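Local structure of protein STN1 (Saccharomyces cerevisiae, 3KEY) at residues E152-W157 with L176-A181; E100-V105 with D137-C142; G114-S119 with S172-H177. The protein helps regulate telomere length and protect telomere ends, inhibiting telomerase loading through its interaction with CDC13. All coordinates share one frame; numbering follows the deposited sequence.

Overall arrangement
All three contacts lie in the second winged helix-turn-helix region of the C-terminal part of STN1. Interactions 1 and 3 share L176 and H177 and flank strand 173-180: interaction 1 pairs it with strand 154-161, interaction 3 with strand 113-117, and their centres are about 17 Å apart. Interaction 2 packs helix 90-108 against helix 132-149; its centre is about 12 Å from each of the other two. Side chains join the helices to the sheet: F139 CE2 lies 3.8 Å from L176 CD1, F139 CD1 lies 4.0 Å from I174 CD1, and K140 CG lies 3.8 Å from W157 CH2. F139 thus joins interaction 2 to the sheet's apolar face; K140 touches W157 nearer the surface.

Interaction 1: E152-W157 with L176-A181; sequences EVLKNW and LHLEYA
Backbone hydrogen bonding between K155, N156 and E179 defines a classic beta bulge. E179 O accepts from two successive amides, K155 N at 2.9 Å and N156 N at 3.2 Å, while E179 N returns a bond to N156 O. The strand segments 154-157 and 176-180 run antiparallel, at 150° between their directions, and the extra residue shifts the register by one between the L154-Y180 and N156-E179 pairs. Beyond L154, the amide of A181 bonds to V153 O at 2.9 Å, approaching from above the carbonyl plane.

The polar side chains meet on the face carrying N156 and E179. The two chains run alongside each other, and N156 ND2 donates to E179 OE1 over 2.8 Å. The carboxylate oxygen stays within 6° of the amide plane and is met nearly along its C-O axis, although amide and carboxylate planes differ by 39°. K155 crosses E179 obliquely with an extended chain; its NZ is 4.1 Å from E179 OE2, too long for a salt bridge, and one water links the two atoms.

Apolar contacts occupy the other face. W157 CB rests 4.0 Å from L178 CD2, and V153 CG1 lies 4.2 Å from Y180 CD2, with V153 O at the edge of the tyrosine ring. The Y180 hydroxyl is hydrogen-bonded to C111 O, and L178 and L154 extend the packing to helix 90-108.

The strands belong to the beta hairpin that, by its place after the third helix of the region, corresponds to the wing of the winged-helix fold. One oxygen of E179 is held by a neutral amide N-H and the other is linked by water to K155 NZ, so the lysine probably helps to stabilise the negative charge without direct contact.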
# COMPACT_ATOMS: atom_id res chain seq x y z
N GLU A 152 -8.53 23.03 -2.83
CA GLU A 152 -8.68 24.15 -3.76
C GLU A 152 -8.12 23.78 -5.13
O GLU A 152 -8.38 24.47 -6.12
CB GLU A 152 -7.94 25.39 -3.23
CG GLU A 152 -8.26 25.73 -1.78
CD GLU A 152 -7.25 25.16 -0.80
OE1 GLU A 152 -6.67 24.08 -1.08
OE2 GLU A 152 -7.04 25.79 0.26
N VAL A 153 -7.38 22.69 -5.18
CA VAL A 153 -6.78 22.25 -6.44
C VAL A 153 -7.37 20.95 -7.00
O VAL A 153 -7.82 20.91 -8.15
CB VAL A 153 -5.26 22.11 -6.28
CG1 VAL A 153 -4.61 21.79 -7.61
CG2 VAL A 153 -4.68 23.42 -5.73
N LEU A 154 -7.36 19.89 -6.20
CA LEU A 154 -7.87 18.59 -6.65
C LEU A 154 -9.32 18.38 -6.21
O LEU A 154 -9.59 18.27 -5.01
CB LEU A 154 -7.01 17.46 -6.07
CG LEU A 154 -6.68 16.22 -6.91
CD1 LEU A 154 -6.46 15.03 -5.97
CD2 LEU A 154 -7.77 15.90 -7.90
N LYS A 155 -10.23 18.33 -7.17
CA LYS A 155 -11.65 18.12 -6.87
C LYS A 155 -12.00 16.62 -6.79
O LYS A 155 -12.64 16.18 -5.84
CB LYS A 155 -12.51 18.79 -7.94
CG LYS A 155 -14.01 18.75 -7.66
CD LYS A 155 -14.78 19.45 -8.78
CE LYS A 155 -16.28 19.40 -8.55
NZ LYS A 155 -17.01 19.92 -9.74
N ASN A 156 -11.59 15.86 -7.80
CA ASN A 156 -11.84 14.40 -7.86
C ASN A 156 -10.71 13.68 -8.59
O ASN A 156 -9.92 14.30 -9.30
CB ASN A 156 -13.15 14.10 -8.61
CG ASN A 156 -14.39 14.39 -7.79
OD1 ASN A 156 -14.57 13.85 -6.70
ND2 ASN A 156 -15.25 15.26 -8.32
N TRP A 157 -10.66 12.36 -8.42
CA TRP A 157 -9.64 11.54 -9.08
C TRP A 157 -10.15 10.12 -9.31
O TRP A 157 -11.03 9.65 -8.60
CB TRP A 157 -8.35 11.47 -8.24
CG TRP A 157 -8.51 10.85 -6.88
CD1 TRP A 157 -8.73 11.50 -5.70
CD2 TRP A 157 -8.51 9.45 -6.57
NE1 TRP A 157 -8.87 10.60 -4.67
CE2 TRP A 157 -8.73 9.33 -5.18
CE3 TRP A 157 -8.34 8.28 -7.33
CZ2 TRP A 157 -8.79 8.08 -4.52
CZ3 TRP A 157 -8.40 7.04 -6.69
CH2 TRP A 157 -8.63 6.96 -5.29
N LEU A 176 -4.13 7.66 -14.69
CA LEU A 176 -4.62 8.58 -13.66
C LEU A 176 -5.54 9.65 -14.25
O LEU A 176 -5.20 10.30 -15.24
CB LEU A 176 -3.44 9.26 -12.96
CG LEU A 176 -2.35 8.36 -12.38
CD1 LEU A 176 -1.19 9.23 -11.92
CD2 LEU A 176 -2.89 7.52 -11.22
N HIS A 177 -6.71 9.81 -13.65
CA HIS A 177 -7.66 10.83 -14.09
C HIS A 177 -7.76 11.85 -12.97
O HIS A 177 -8.00 11.48 -11.81
CB HIS A 177 -9.06 10.25 -14.34
CG HIS A 177 -9.12 9.30 -15.49
ND1 HIS A 177 -8.96 7.93 -15.35
CD2 HIS A 177 -9.29 9.52 -16.81
CE1 HIS A 177 -9.03 7.36 -16.53
NE2 HIS A 177 -9.23 8.30 -17.44
N LEU A 178 -7.56 13.12 -13.29
CA LEU A 178 -7.63 14.17 -12.29
C LEU A 178 -8.62 15.25 -12.73
O LEU A 178 -8.63 15.67 -13.89
CB LEU A 178 -6.24 14.80 -12.08
CG LEU A 178 -5.10 13.84 -11.75
CD1 LEU A 178 -3.76 14.60 -11.70
CD2 LEU A 178 -5.38 13.15 -10.41
N GLU A 179 -9.47 15.67 -11.80
CA GLU A 179 -10.44 16.73 -12.08
C GLU A 179 -10.07 17.86 -11.12
O GLU A 179 -9.88 17.63 -9.92
CB GLU A 179 -11.87 16.25 -11.83
CG GLU A 179 -12.90 17.37 -11.94
CD GLU A 179 -14.34 16.88 -11.77
OE1 GLU A 179 -14.58 16.01 -10.91
OE2 GLU A 179 -15.23 17.39 -12.48
N TYR A 180 -9.97 19.07 -11.65
CA TYR A 180 -9.58 20.22 -10.84
C TYR A 180 -10.71 21.09 -10.29
O TYR A 180 -11.75 21.25 -10.92
CB TYR A 180 -8.58 21.07 -11.63
CG TYR A 180 -7.34 20.28 -11.99
CD1 TYR A 180 -7.23 19.63 -13.22
CD2 TYR A 180 -6.30 20.13 -11.07
CE1 TYR A 180 -6.11 18.83 -13.53
CE2 TYR A 180 -5.19 19.34 -11.36
CZ TYR A 180 -5.09 18.69 -12.58
OH TYR A 180 -3.99 17.90 -12.84
N ALA A 181 -10.47 21.65 -9.10
CA ALA A 181 -11.46 22.50 -8.44
C ALA A 181 -11.55 23.88 -9.09
O ALA A 181 -10.66 24.29 -9.84
CB ALA A 181 -11.11 22.64 -6.96
O HOH W 1 -18.11 17.52 -11.68

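Interaction 2: E100-V105 with D137-C142; sequences EKRISV and DVFKEC
I103 reaches F139 and C142 through an extended ethyl arm: CG1 stands anti to the carbonyl carbon, and a chi2 of 165° carries CD1 outward across the gap between the helices. R102 has CG anti to the backbone N (chi1 173°), and this methylene meets the phenylalanine ring before the chain bends at chi2 and chi3 and leads the guanidinium away.

The shortest approach is I103 CD1 to C142 CB, 3.5 Å. The same methyl lies 4.0 Å from F139 CD2, at an oblique position relative to the ring, and I103 CG1 is 4.1 Å from both F139 CD2 and F139 CE2. The two side chains pass one another, coming from opposite helices, and CG1 and CD1 both have CD2 and CE2 as their nearest ring atoms. R102 CG comes to the ring edge, 4.1 Å from F139 CE2. At the other end of the contact, E100 CG is 4.0 Å from C142 SG, so the aliphatic part of the glutamate does the touching. These contacts are van der Waals in kind.

The segment axes approach to 10.3 Å at 56°, and a spacing this wide is bridged by side chains. Around this patch, F139 and C142 also touch A99, C142 meets F96, and I103 touches L143 and T146, all within the same two helices. By the order of elements, helix 90-108 corresponds to the first helix of the winged helix-turn-helix and helix 132-149 to the second of the helix-turn-helix pair, after 118-125; F139 continues past this interface onto I159 of strand 154-161.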
# COMPACT_ATOMS: atom_id res chain seq x y z
N GLU A 100 3.91 10.61 -4.97
CA GLU A 100 3.69 11.99 -4.54
C GLU A 100 4.26 13.00 -5.55
O GLU A 100 3.61 14.00 -5.88
CB GLU A 100 4.33 12.24 -3.18
CG GLU A 100 3.57 11.69 -2.00
CD GLU A 100 4.50 11.33 -0.85
OE1 GLU A 100 5.53 12.03 -0.68
OE2 GLU A 100 4.20 10.37 -0.11
N LYS A 101 5.48 12.75 -6.02
CA LYS A 101 6.12 13.64 -6.98
C LYS A 101 5.39 13.63 -8.32
O LYS A 101 5.19 14.68 -8.93
CB LYS A 101 7.58 13.22 -7.20
CG LYS A 101 8.50 13.51 -6.02
CD LYS A 101 9.89 12.92 -6.26
CE LYS A 101 10.83 13.16 -5.08
NZ LYS A 101 12.12 12.41 -5.25
N ARG A 102 5.00 12.44 -8.77
CA ARG A 102 4.29 12.32 -10.04
C ARG A 102 2.98 13.10 -9.99
O ARG A 102 2.68 13.89 -10.88
CB ARG A 102 4.00 10.85 -10.37
CG ARG A 102 3.13 10.64 -11.61
CD ARG A 102 3.68 11.40 -12.79
NE ARG A 102 5.07 11.02 -13.04
CZ ARG A 102 5.46 10.09 -13.89
NH1 ARG A 102 4.57 9.42 -14.62
NH2 ARG A 102 6.75 9.81 -14.01
N ILE A 103 2.20 12.87 -8.94
CA ILE A 103 0.92 13.54 -8.75
C ILE A 103 1.13 15.06 -8.70
O ILE A 103 0.39 15.83 -9.31
CB ILE A 103 0.25 13.04 -7.45
CG1 ILE A 103 -0.28 11.61 -7.65
CG2 ILE A 103 -0.86 13.99 -7.02
CD1 ILE A 103 -0.64 10.91 -6.33
N SER A 104 2.16 15.47 -7.96
CA SER A 104 2.47 16.89 -7.81
C SER A 104 2.73 17.57 -9.16
O SER A 104 2.17 18.64 -9.44
CB SER A 104 3.67 17.06 -6.88
OG SER A 104 4.04 18.43 -6.80
N VAL A 105 3.58 16.98 -10.00
CA VAL A 105 3.87 17.58 -11.29
C VAL A 105 2.66 17.56 -12.23
O VAL A 105 2.42 18.53 -12.95
CB VAL A 105 5.08 16.89 -11.99
CG1 VAL A 105 4.74 15.46 -12.36
CG2 VAL A 105 5.46 17.67 -13.24
N ASP A 137 -2.57 0.76 -5.32
CA ASP A 137 -2.85 1.10 -3.94
C ASP A 137 -2.00 2.26 -3.44
O ASP A 137 -2.46 3.06 -2.63
CB ASP A 137 -2.72 -0.12 -3.02
CG ASP A 137 -3.82 -1.15 -3.29
OD1 ASP A 137 -4.90 -0.75 -3.79
OD2 ASP A 137 -3.63 -2.35 -2.99
N VAL A 138 -0.77 2.38 -3.92
CA VAL A 138 0.06 3.49 -3.48
C VAL A 138 -0.53 4.81 -4.00
O VAL A 138 -0.68 5.78 -3.24
CB VAL A 138 1.53 3.34 -3.95
CG1 VAL A 138 2.33 4.61 -3.62
CG2 VAL A 138 2.17 2.13 -3.25
N PHE A 139 -0.89 4.84 -5.28
CA PHE A 139 -1.46 6.06 -5.86
C PHE A 139 -2.82 6.42 -5.24
O PHE A 139 -3.10 7.60 -5.03
CB PHE A 139 -1.56 5.95 -7.39
CG PHE A 139 -0.29 6.34 -8.10
CD1 PHE A 139 0.75 5.42 -8.26
CD2 PHE A 139 -0.10 7.65 -8.55
CE1 PHE A 139 1.96 5.80 -8.86
CE2 PHE A 139 1.10 8.04 -9.15
CZ PHE A 139 2.13 7.11 -9.31
N LYS A 140 -3.65 5.42 -4.94
CA LYS A 140 -4.94 5.70 -4.31
C LYS A 140 -4.73 6.44 -2.98
O LYS A 140 -5.39 7.45 -2.71
CB LYS A 140 -5.73 4.41 -4.07
CG LYS A 140 -6.45 3.88 -5.31
CD LYS A 140 -7.25 2.61 -5.02
CE LYS A 140 -8.09 2.20 -6.23
NZ LYS A 140 -8.85 0.93 -5.97
N GLU A 141 -3.82 5.93 -2.15
CA GLU A 141 -3.53 6.56 -0.87
C GLU A 141 -2.98 7.99 -1.02
O GLU A 141 -3.39 8.89 -0.29
CB GLU A 141 -2.53 5.72 -0.07
CG GLU A 141 -3.14 4.99 1.09
CD GLU A 141 -4.10 5.87 1.88
OE1 GLU A 141 -3.69 6.94 2.41
OE2 GLU A 141 -5.28 5.49 1.96
N CYS A 142 -2.05 8.18 -1.94
CA CYS A 142 -1.49 9.51 -2.16
C CYS A 142 -2.57 10.46 -2.67
O CYS A 142 -2.67 11.60 -2.21
CB CYS A 142 -0.34 9.45 -3.16
SG CYS A 142 1.09 8.59 -2.53

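Interaction 3: G114-S119 with S172-H177; sequences GTVQLS and SGILLH
The peptide carbonyl of S172 is the flat group at the point where L118 starts its helix. L118 N donates to S172 O at 2.9 Å from above the carbonyl plane, 40° out of it, and L118 CB lies 3.7 Å from the same S172 O. A water also donates to S172 O, from much nearer the carbonyl plane (about 16° out), and accepts from S119 N, so this one oxygen serves the first two amides of the helix, one directly and one through water. The carbonyl of L176, at the far end, is met in its plane by G114 N.

Between these ends, G114-L176 and V116-I174 are hydrogen-bonded antiparallel pairs, each closed by two amide-to-carbonyl bonds, whereas T115-L175 and Q117-G173 are non-hydrogen-bonded. At the last pair the strands come close: G173, with no side chain, has its CA 3.2 Å from V116 O, and the CA atoms of Q117 and G173 are 4.1 Å apart.

The topology is that of a winged helix: strand 113-117 connects the first helix, 90-108, to helix 118-125, with Q117 at the N-cap position, and its pairing with strand 173-180 ties this segment to the wing hairpin.

On one face V116, I174 and L176 form an apolar patch. I174 CG1 sits between the backbone N and the carbonyl carbon (chi1 64°), where it meets V116 CB at 3.7 Å. V116 CG2, anti to the carbonyl carbon, touches L176 CD1 at 3.8 Å as the two side chains cross. I174 continues onto I135 and V136 of helix 132-149. On the other face, T115 OG1 lies 3.4 Å from L175 CD1; that hydroxyl also has a weak hydrogen bond to D162.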
# COMPACT_ATOMS: atom_id res chain seq x y z
N GLY A 114 -3.14 10.95 -17.35
CA GLY A 114 -1.75 10.62 -17.59
C GLY A 114 -1.46 9.16 -17.29
O GLY A 114 -2.04 8.56 -16.39
N THR A 115 -0.55 8.57 -18.07
CA THR A 115 -0.20 7.18 -17.87
C THR A 115 1.02 7.01 -16.99
O THR A 115 1.94 7.82 -17.01
CB THR A 115 0.11 6.48 -19.21
OG1 THR A 115 -1.10 6.26 -19.93
CG2 THR A 115 0.84 5.15 -18.98
N VAL A 116 1.00 5.95 -16.19
CA VAL A 116 2.11 5.57 -15.34
C VAL A 116 2.38 4.12 -15.75
O VAL A 116 1.60 3.24 -15.45
CB VAL A 116 1.74 5.63 -13.85
CG1 VAL A 116 2.86 4.98 -13.03
CG2 VAL A 116 1.55 7.08 -13.42
N GLN A 117 3.47 3.90 -16.48
CA GLN A 117 3.84 2.56 -16.93
C GLN A 117 4.58 1.80 -15.84
O GLN A 117 5.52 2.32 -15.24
CB GLN A 117 4.73 2.65 -18.18
CG GLN A 117 4.06 3.25 -19.39
CD GLN A 117 4.93 3.18 -20.63
OE1 GLN A 117 5.53 2.15 -20.93
NE2 GLN A 117 4.98 4.28 -21.38
N LEU A 118 4.14 0.57 -15.59
CA LEU A 118 4.74 -0.27 -14.57
C LEU A 118 6.25 -0.45 -14.78
O LEU A 118 7.03 -0.31 -13.84
CB LEU A 118 4.05 -1.64 -14.55
CG LEU A 118 4.63 -2.69 -13.59
CD1 LEU A 118 4.51 -2.22 -12.15
CD2 LEU A 118 3.90 -4.01 -13.79
N SER A 119 6.65 -0.74 -16.02
CA SER A 119 8.08 -0.93 -16.31
C SER A 119 8.90 0.31 -15.94
O SER A 119 10.03 0.18 -15.47
CB SER A 119 8.29 -1.26 -17.80
OG SER A 119 7.86 -0.21 -18.64
N SER A 172 0.35 -3.28 -17.85
CA SER A 172 1.50 -2.56 -18.39
C SER A 172 1.54 -1.21 -17.68
O SER A 172 2.54 -0.50 -17.73
CB SER A 172 1.37 -2.36 -19.91
OG SER A 172 0.40 -1.39 -20.23
N GLY A 173 0.44 -0.85 -17.02
CA GLY A 173 0.39 0.41 -16.31
C GLY A 173 -1.00 0.84 -15.87
O GLY A 173 -1.96 0.09 -16.00
N ILE A 174 -1.08 2.05 -15.32
CA ILE A 174 -2.35 2.59 -14.86
C ILE A 174 -2.57 3.95 -15.51
O ILE A 174 -1.64 4.56 -16.05
CB ILE A 174 -2.37 2.74 -13.31
CG1 ILE A 174 -1.32 3.75 -12.85
CG2 ILE A 174 -2.09 1.38 -12.65
CD1 ILE A 174 -1.33 3.99 -11.34
N LEU A 175 -3.81 4.41 -15.48
CA LEU A 175 -4.17 5.68 -16.08
C LEU A 175 -4.79 6.55 -14.99
O LEU A 175 -5.82 6.19 -14.40
CB LEU A 175 -5.16 5.44 -17.23
CG LEU A 175 -5.53 6.60 -18.16
CD1 LEU A 175 -4.30 6.99 -18.97
CD2 LEU A 175 -6.68 6.19 -19.08
N LEU A 176 -4.13 7.66 -14.69
CA LEU A 176 -4.62 8.58 -13.66
C LEU A 176 -5.54 9.65 -14.25
O LEU A 176 -5.20 10.30 -15.24
CB LEU A 176 -3.44 9.26 -12.96
CG LEU A 176 -2.35 8.36 -12.38
CD1 LEU A 176 -1.19 9.23 -11.92
CD2 LEU A 176 -2.89 7.52 -11.22
N HIS A 177 -6.71 9.81 -13.65
CA HIS A 177 -7.66 10.83 -14.09
C HIS A 177 -7.76 11.85 -12.97
O HIS A 177 -8.00 11.48 -11.81
CB HIS A 177 -9.06 10.25 -14.34
CG HIS A 177 -9.12 9.30 -15.49
ND1 HIS A 177 -8.96 7.93 -15.35
CD2 HIS A 177 -9.29 9.52 -16.81
CE1 HIS A 177 -9.03 7.36 -16.53
NE2 HIS A 177 -9.23 8.30 -17.44
O HOH W 2 4.97 -1.15 -18.23